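Local coordinates for protein VP2 (Primate bocaparvovirus 1, PDB 7L0Y) that self-assembles, as sixty copies per particle, into the T=1 icosahedral capsid of human bocavirus 1, at residues 74-78 against 79-83; 87-90 against 91-95; 503-507 against 508-512. All coordinates share one frame; numbering follows the deposited sequence.

Contact 1: residues 74-78 against 79-83; sequences FNFNQ and YSCHF
H82 reaches back over the turn to F76, and its NE2 donates a hydrogen bond of 3.0 Å to F76 O. The imidazole N-H meets this carbonyl in the carbonyl plane, with a C=O...donor angle of 155°, but the oxygen sits about 30° out of the ring plane, so the bond is bent on the histidine side. The neighbouring carbonyl, Q78 O, approaches the same ring obliquely, 3.1 Å from H82 CD2. This is the tight part of the contact: two backbone carbonyl oxygens crowd one imidazole, both arriving obliquely, and C81 fills in beside them. With SG anti to its own backbone N (chi1 177°), C81 turns its sulfur to the F76 ring. SG is 4.2 Å from F76 CD1 and lies near the plane of the ring, a sulfur-aromatic contact at the edge and not over the face. C81 CB meanwhile rests 3.2 Å from Q78 O, while SG also lies over one face of the H82 imidazole, offset toward its rim.

The chain here leaves strand 71-74 of the beta-sheet framework of the parvovirus coat protein and, after the loop 75-78, turns into the short, weakly bonded helix 79-82. H82 N bonds to Y79 O within that turn. F76 and H82 both touch C454 of strand 446-462, and W162 meets the F76 ring edge-to-face.

On the loose side, Q78 extends its chain past S80 with no hydrogen bond between the two side chains. Q78 NE2 is 3.8 Å from both S80 CB and S80 OG, while the serine hydroxyl is engaged with R392 O. This side is buried as well, and the end of Q78 comes near R247 of a neighbouring subunit.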
# COMPACT_ATOMS: atom_id res chain seq x y z
N PHE A 74 7.22 9.68 -99.59
CA PHE A 74 8.20 8.63 -99.37
C PHE A 74 7.58 7.27 -99.67
O PHE A 74 6.48 6.97 -99.21
CB PHE A 74 8.72 8.66 -97.94
CG PHE A 74 9.52 9.86 -97.61
CD1 PHE A 74 10.87 9.89 -97.86
CD2 PHE A 74 8.93 10.97 -97.05
CE1 PHE A 74 11.62 11.01 -97.59
CE2 PHE A 74 9.68 12.09 -96.76
CZ PHE A 74 11.02 12.10 -97.02
N ASN A 75 8.30 6.46 -100.43
CA ASN A 75 7.89 5.09 -100.73
C ASN A 75 8.97 4.13 -100.24
O ASN A 75 10.06 4.07 -100.80
CB ASN A 75 7.65 4.91 -102.22
CG ASN A 75 7.09 3.56 -102.54
OD1 ASN A 75 6.43 2.93 -101.71
ND2 ASN A 75 7.35 3.09 -103.74
N PHE A 76 8.65 3.38 -99.19
CA PHE A 76 9.57 2.40 -98.63
C PHE A 76 9.30 0.98 -99.09
O PHE A 76 9.93 0.06 -98.57
CB PHE A 76 9.52 2.47 -97.11
CG PHE A 76 10.02 3.75 -96.57
CD1 PHE A 76 11.37 3.95 -96.36
CD2 PHE A 76 9.15 4.79 -96.31
CE1 PHE A 76 11.82 5.14 -95.88
CE2 PHE A 76 9.61 5.98 -95.84
CZ PHE A 76 10.94 6.15 -95.62
N ASN A 77 8.39 0.77 -100.03
CA ASN A 77 7.88 -0.58 -100.25
C ASN A 77 8.74 -1.30 -101.30
O ASN A 77 8.51 -1.24 -102.50
CB ASN A 77 6.43 -0.49 -100.68
CG ASN A 77 5.75 -1.82 -100.73
OD1 ASN A 77 6.09 -2.72 -99.99
ND2 ASN A 77 4.77 -1.94 -101.59
N GLN A 78 9.68 -2.09 -100.78
CA GLN A 78 10.54 -2.98 -101.54
C GLN A 78 11.54 -3.57 -100.56
O GLN A 78 11.85 -2.94 -99.55
CB GLN A 78 11.24 -2.26 -102.68
CG GLN A 78 12.05 -3.15 -103.58
CD GLN A 78 12.50 -2.45 -104.83
OE1 GLN A 78 12.04 -1.37 -105.14
NE2 GLN A 78 13.45 -3.05 -105.53
N TYR A 79 12.08 -4.74 -100.88
CA TYR A 79 13.03 -5.37 -99.96
C TYR A 79 14.43 -4.82 -100.14
O TYR A 79 15.18 -4.69 -99.17
CB TYR A 79 13.00 -6.89 -100.11
CG TYR A 79 11.75 -7.53 -99.58
CD1 TYR A 79 11.61 -7.79 -98.23
CD2 TYR A 79 10.73 -7.90 -100.42
CE1 TYR A 79 10.48 -8.38 -97.74
CE2 TYR A 79 9.60 -8.49 -99.94
CZ TYR A 79 9.48 -8.73 -98.60
OH TYR A 79 8.35 -9.32 -98.11
N SER A 80 14.82 -4.52 -101.38
CA SER A 80 16.14 -3.93 -101.62
C SER A 80 16.33 -2.66 -100.83
O SER A 80 17.46 -2.28 -100.50
CB SER A 80 16.33 -3.66 -103.10
OG SER A 80 16.38 -4.86 -103.83
N CYS A 81 15.23 -1.96 -100.54
CA CYS A 81 15.26 -0.84 -99.62
C CYS A 81 15.92 -1.22 -98.30
O CYS A 81 16.82 -0.52 -97.83
CB CYS A 81 13.82 -0.38 -99.39
SG CYS A 81 13.57 0.94 -98.21
N HIS A 82 15.48 -2.31 -97.69
CA HIS A 82 15.82 -2.62 -96.31
C HIS A 82 16.97 -3.60 -96.13
O HIS A 82 17.46 -3.74 -95.01
CB HIS A 82 14.58 -3.17 -95.63
CG HIS A 82 13.40 -2.27 -95.78
ND1 HIS A 82 13.29 -1.06 -95.15
CD2 HIS A 82 12.29 -2.39 -96.56
CE1 HIS A 82 12.16 -0.48 -95.49
NE2 HIS A 82 11.54 -1.26 -96.35
N PHE A 83 17.42 -4.27 -97.18
CA PHE A 83 18.43 -5.32 -97.04
C PHE A 83 19.52 -5.12 -98.07
O PHE A 83 19.24 -4.93 -99.25
CB PHE A 83 17.83 -6.72 -97.22
CG PHE A 83 16.88 -7.12 -96.14
CD1 PHE A 83 17.35 -7.66 -94.96
CD2 PHE A 83 15.52 -6.98 -96.30
CE1 PHE A 83 16.47 -8.03 -93.97
CE2 PHE A 83 14.65 -7.35 -95.31
CZ PHE A 83 15.12 -7.87 -94.15

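Contact 2: residues 87-90 against 91-95; sequences DWQR and LTNEY
R90 and E94, one helical turn apart, pair their charged ends along the side of helix 85-94. From R90 CB, where the side chain starts, CG is the first atom to meet E94: it runs alongside the carboxylate, 3.6 Å from both E94 CD and E94 OE1. The chain stays extended from CG to NE, and CD passes OE1 more loosely, at 4.1 Å. NE then completes a long salt bridge of 3.5 Å to E94 OE1. The carboxylate comes in at the edge of the guanidinium, and the two planes stand almost perpendicular, 87° apart. Beyond NE the arginine leaves the helix: NH2 donates to Y463 O of a neighbouring subunit, whose ring it also meets as a cation-pi pair, and E94 OE1 has a second partner in R462 of its own chain.

Its place is consistent with that of the helix lining the twofold axis in parvovirus capsids, and E94 packs against E94 of that same neighbouring subunit.

Round the helix, T92 holds W88 O twice, through its N at 2.9 Å and its OG1 at 3.0 Å, from opposite faces of the carbonyl plane. OG1 sits between backbone N and carbonyl carbon (chi1 57°), which leaves CG2 to lie over one face of the W88 indole, 3.9 Å from the centroid of the five-membered ring, as a CH-pi contact. L91 CD2 touches the six-membered ring of W88 obliquely.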
# COMPACT_ATOMS: atom_id res chain seq x y z
N ASP A 87 22.89 -9.04 -96.60
CA ASP A 87 21.91 -9.31 -95.56
C ASP A 87 20.74 -10.10 -96.11
O ASP A 87 20.17 -10.94 -95.41
CB ASP A 87 21.45 -8.00 -94.95
CG ASP A 87 22.54 -7.32 -94.16
OD1 ASP A 87 23.53 -7.99 -93.81
OD2 ASP A 87 22.40 -6.11 -93.87
N TRP A 88 20.37 -9.85 -97.36
CA TRP A 88 19.30 -10.63 -97.97
C TRP A 88 19.72 -12.07 -98.16
O TRP A 88 18.93 -12.99 -97.92
CB TRP A 88 18.92 -10.01 -99.31
CG TRP A 88 17.83 -10.74 -99.98
CD1 TRP A 88 17.95 -11.62 -101.00
CD2 TRP A 88 16.44 -10.66 -99.69
NE1 TRP A 88 16.73 -12.09 -101.36
CE2 TRP A 88 15.78 -11.52 -100.57
CE3 TRP A 88 15.69 -9.94 -98.76
CZ2 TRP A 88 14.41 -11.68 -100.55
CZ3 TRP A 88 14.33 -10.10 -98.75
CH2 TRP A 88 13.70 -10.96 -99.64
N GLN A 89 20.95 -12.29 -98.62
CA GLN A 89 21.49 -13.64 -98.72
C GLN A 89 21.41 -14.36 -97.38
O GLN A 89 20.98 -15.51 -97.30
CB GLN A 89 22.94 -13.59 -99.16
CG GLN A 89 23.52 -14.92 -99.60
CD GLN A 89 25.01 -14.87 -99.71
OE1 GLN A 89 25.63 -13.90 -99.28
NE2 GLN A 89 25.60 -15.88 -100.32
N ARG A 90 21.82 -13.68 -96.32
CA ARG A 90 21.82 -14.31 -95.01
C ARG A 90 20.41 -14.60 -94.55
O ARG A 90 20.16 -15.62 -93.90
CB ARG A 90 22.54 -13.41 -94.02
CG ARG A 90 22.80 -14.07 -92.72
CD ARG A 90 23.64 -13.18 -91.88
NE ARG A 90 24.18 -13.90 -90.75
CZ ARG A 90 25.12 -13.42 -89.97
NH1 ARG A 90 25.60 -12.21 -90.19
NH2 ARG A 90 25.60 -14.14 -88.97
N LEU A 91 19.47 -13.72 -94.88
CA LEU A 91 18.08 -13.94 -94.51
C LEU A 91 17.52 -15.17 -95.21
O LEU A 91 16.88 -16.01 -94.58
CB LEU A 91 17.27 -12.70 -94.86
CG LEU A 91 15.79 -12.71 -94.52
CD1 LEU A 91 15.62 -12.64 -93.02
CD2 LEU A 91 15.10 -11.58 -95.22
N THR A 92 17.74 -15.28 -96.52
CA THR A 92 17.15 -16.37 -97.27
C THR A 92 17.91 -17.67 -97.13
O THR A 92 17.35 -18.73 -97.42
CB THR A 92 17.05 -15.99 -98.75
OG1 THR A 92 18.35 -15.65 -99.25
CG2 THR A 92 16.13 -14.82 -98.94
N ASN A 93 19.16 -17.64 -96.70
CA ASN A 93 19.86 -18.88 -96.42
C ASN A 93 19.56 -19.41 -95.02
O ASN A 93 19.48 -20.62 -94.83
CB ASN A 93 21.37 -18.71 -96.61
CG ASN A 93 21.77 -18.69 -98.06
OD1 ASN A 93 21.06 -19.20 -98.92
ND2 ASN A 93 22.93 -18.13 -98.35
N GLU A 94 19.43 -18.53 -94.03
CA GLU A 94 19.42 -18.98 -92.65
C GLU A 94 18.04 -19.06 -92.00
O GLU A 94 17.96 -19.50 -90.85
CB GLU A 94 20.31 -18.08 -91.80
CG GLU A 94 21.77 -18.14 -92.17
CD GLU A 94 22.65 -17.37 -91.21
OE1 GLU A 94 22.10 -16.69 -90.33
OE2 GLU A 94 23.89 -17.44 -91.34
N TYR A 95 16.97 -18.65 -92.67
CA TYR A 95 15.69 -18.56 -91.98
C TYR A 95 14.58 -19.11 -92.85
O TYR A 95 14.54 -18.85 -94.06
CB TYR A 95 15.35 -17.12 -91.61
CG TYR A 95 16.36 -16.48 -90.70
CD1 TYR A 95 16.35 -16.74 -89.34
CD2 TYR A 95 17.30 -15.60 -91.19
CE1 TYR A 95 17.26 -16.17 -88.51
CE2 TYR A 95 18.22 -15.02 -90.37
CZ TYR A 95 18.19 -15.31 -89.02
OH TYR A 95 19.10 -14.72 -88.19

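Contact 3: residues 503-507 against 508-512; sequences TSYDQ and CMPVK
The Y505 ring and the P510 ring cross at an oblique angle, with the proline laid against the outer half of the phenol. P510 CG is 3.5 Å from Y505 CE2, and P510 CB is 3.4 Å from Y505 OH, so the two ring carbons of the proline run along the CE2-CZ-OH side of the tyrosine. Y505 gets there because its CG is anti to the backbone N (chi1 176°), which sends the ring forward along the chain to the residue five places on. P510 points back at it. The third proline ring carbon, CD, sits 3.4 Å from Y505 O. I349 and T391 also pack on the tyrosine.

Q507 reaches back along the chain instead. Its extended side chain brings OE1 to two backbone donors: T503 N at 2.6 Å, nearly along the C=O axis, and S504 N at 3.2 Å, well above the carbonyl plane. NE2 of the same amide is held by S480 and G478 O, which fixes the flip of the group.

Between these two side chains the backbone closes on itself through M509 N to D506 O (2.9 Å), backed by a weak bond from C508 N to Y505 O. It is a type I beta turn, D506 to M509, in the long loop that follows strand 446-462 of the coat protein.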
# COMPACT_ATOMS: atom_id res chain seq x y z
N THR A 503 21.69 -9.60 -113.41
CA THR A 503 21.15 -9.80 -114.75
C THR A 503 20.19 -10.98 -114.81
O THR A 503 19.50 -11.17 -115.81
CB THR A 503 22.28 -9.98 -115.75
OG1 THR A 503 23.11 -11.07 -115.36
CG2 THR A 503 23.12 -8.73 -115.82
N SER A 504 20.12 -11.77 -113.75
CA SER A 504 19.25 -12.94 -113.75
C SER A 504 18.41 -12.96 -112.49
O SER A 504 18.65 -12.23 -111.52
CB SER A 504 20.05 -14.24 -113.85
OG SER A 504 20.82 -14.48 -112.70
N TYR A 505 17.40 -13.82 -112.52
CA TYR A 505 16.45 -13.92 -111.42
C TYR A 505 17.09 -14.56 -110.20
O TYR A 505 16.76 -14.20 -109.06
CB TYR A 505 15.24 -14.72 -111.89
CG TYR A 505 14.21 -15.00 -110.83
CD1 TYR A 505 13.36 -14.01 -110.39
CD2 TYR A 505 14.07 -16.27 -110.31
CE1 TYR A 505 12.42 -14.26 -109.44
CE2 TYR A 505 13.13 -16.53 -109.36
CZ TYR A 505 12.31 -15.53 -108.93
OH TYR A 505 11.36 -15.79 -107.97
N ASP A 506 18.02 -15.49 -110.41
CA ASP A 506 18.66 -16.14 -109.27
C ASP A 506 19.67 -15.23 -108.59
O ASP A 506 19.91 -15.37 -107.39
CB ASP A 506 19.34 -17.43 -109.73
CG ASP A 506 18.34 -18.53 -110.02
OD1 ASP A 506 17.18 -18.42 -109.57
OD2 ASP A 506 18.72 -19.51 -110.69
N GLN A 507 20.25 -14.29 -109.33
CA GLN A 507 21.14 -13.32 -108.70
C GLN A 507 20.37 -12.40 -107.77
O GLN A 507 20.95 -11.80 -106.86
CB GLN A 507 21.88 -12.52 -109.76
CG GLN A 507 22.81 -13.36 -110.57
CD GLN A 507 23.43 -12.59 -111.70
OE1 GLN A 507 22.92 -11.56 -112.13
NE2 GLN A 507 24.54 -13.09 -112.21
N CYS A 508 19.06 -12.28 -107.97
CA CYS A 508 18.21 -11.56 -107.05
C CYS A 508 17.90 -12.36 -105.80
O CYS A 508 17.30 -11.81 -104.87
CB CYS A 508 16.92 -11.15 -107.75
SG CYS A 508 17.15 -9.97 -109.07
N MET A 509 18.30 -13.63 -105.75
CA MET A 509 18.18 -14.49 -104.58
C MET A 509 16.73 -14.62 -104.13
O MET A 509 16.36 -14.09 -103.08
CB MET A 509 19.05 -13.96 -103.46
CG MET A 509 20.52 -14.01 -103.77
SD MET A 509 21.51 -13.25 -102.48
CE MET A 509 21.23 -11.52 -102.82
N PRO A 510 15.89 -15.31 -104.89
CA PRO A 510 14.50 -15.50 -104.47
C PRO A 510 14.40 -16.40 -103.26
O PRO A 510 15.35 -17.09 -102.88
CB PRO A 510 13.85 -16.14 -105.70
CG PRO A 510 14.96 -16.82 -106.37
CD PRO A 510 16.17 -15.98 -106.17
N VAL A 511 13.24 -16.38 -102.63
CA VAL A 511 12.98 -17.26 -101.50
C VAL A 511 12.45 -18.59 -102.02
O VAL A 511 12.28 -18.78 -103.22
CB VAL A 511 11.99 -16.63 -100.51
CG1 VAL A 511 12.59 -15.38 -99.90
CG2 VAL A 511 10.68 -16.31 -101.19
N LYS A 512 12.23 -19.53 -101.10
CA LYS A 512 11.61 -20.82 -101.37
C LYS A 512 12.40 -21.65 -102.37
O LYS A 512 11.86 -22.58 -102.98
CB LYS A 512 10.19 -20.63 -101.89
CG LYS A 512 9.31 -19.93 -100.92
CD LYS A 512 7.98 -19.65 -101.54
CE LYS A 512 7.11 -18.94 -100.57
NZ LYS A 512 5.80 -18.67 -101.15

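From the N terminus, contact 1 closes the turn between strand 71-74 and helix 79-82. Contact 2 follows within helix 85-94, just before the chain enters strand 95-118. The two touch: Y79 and F83 both pack on the W88 indole, and F83 CZ also reaches L91 CD2. Contact 3 lies some 400 residues later, close to the C terminus, yet its loop comes back to the helix, where W88 NE1 probably hydrogen-bonds to M509 O and V511 packs on T92. The three are in series, neither nested nor crossed. W88 therefore stands between the early turn and the late loop, and contacts 1 and 3 do not touch directly.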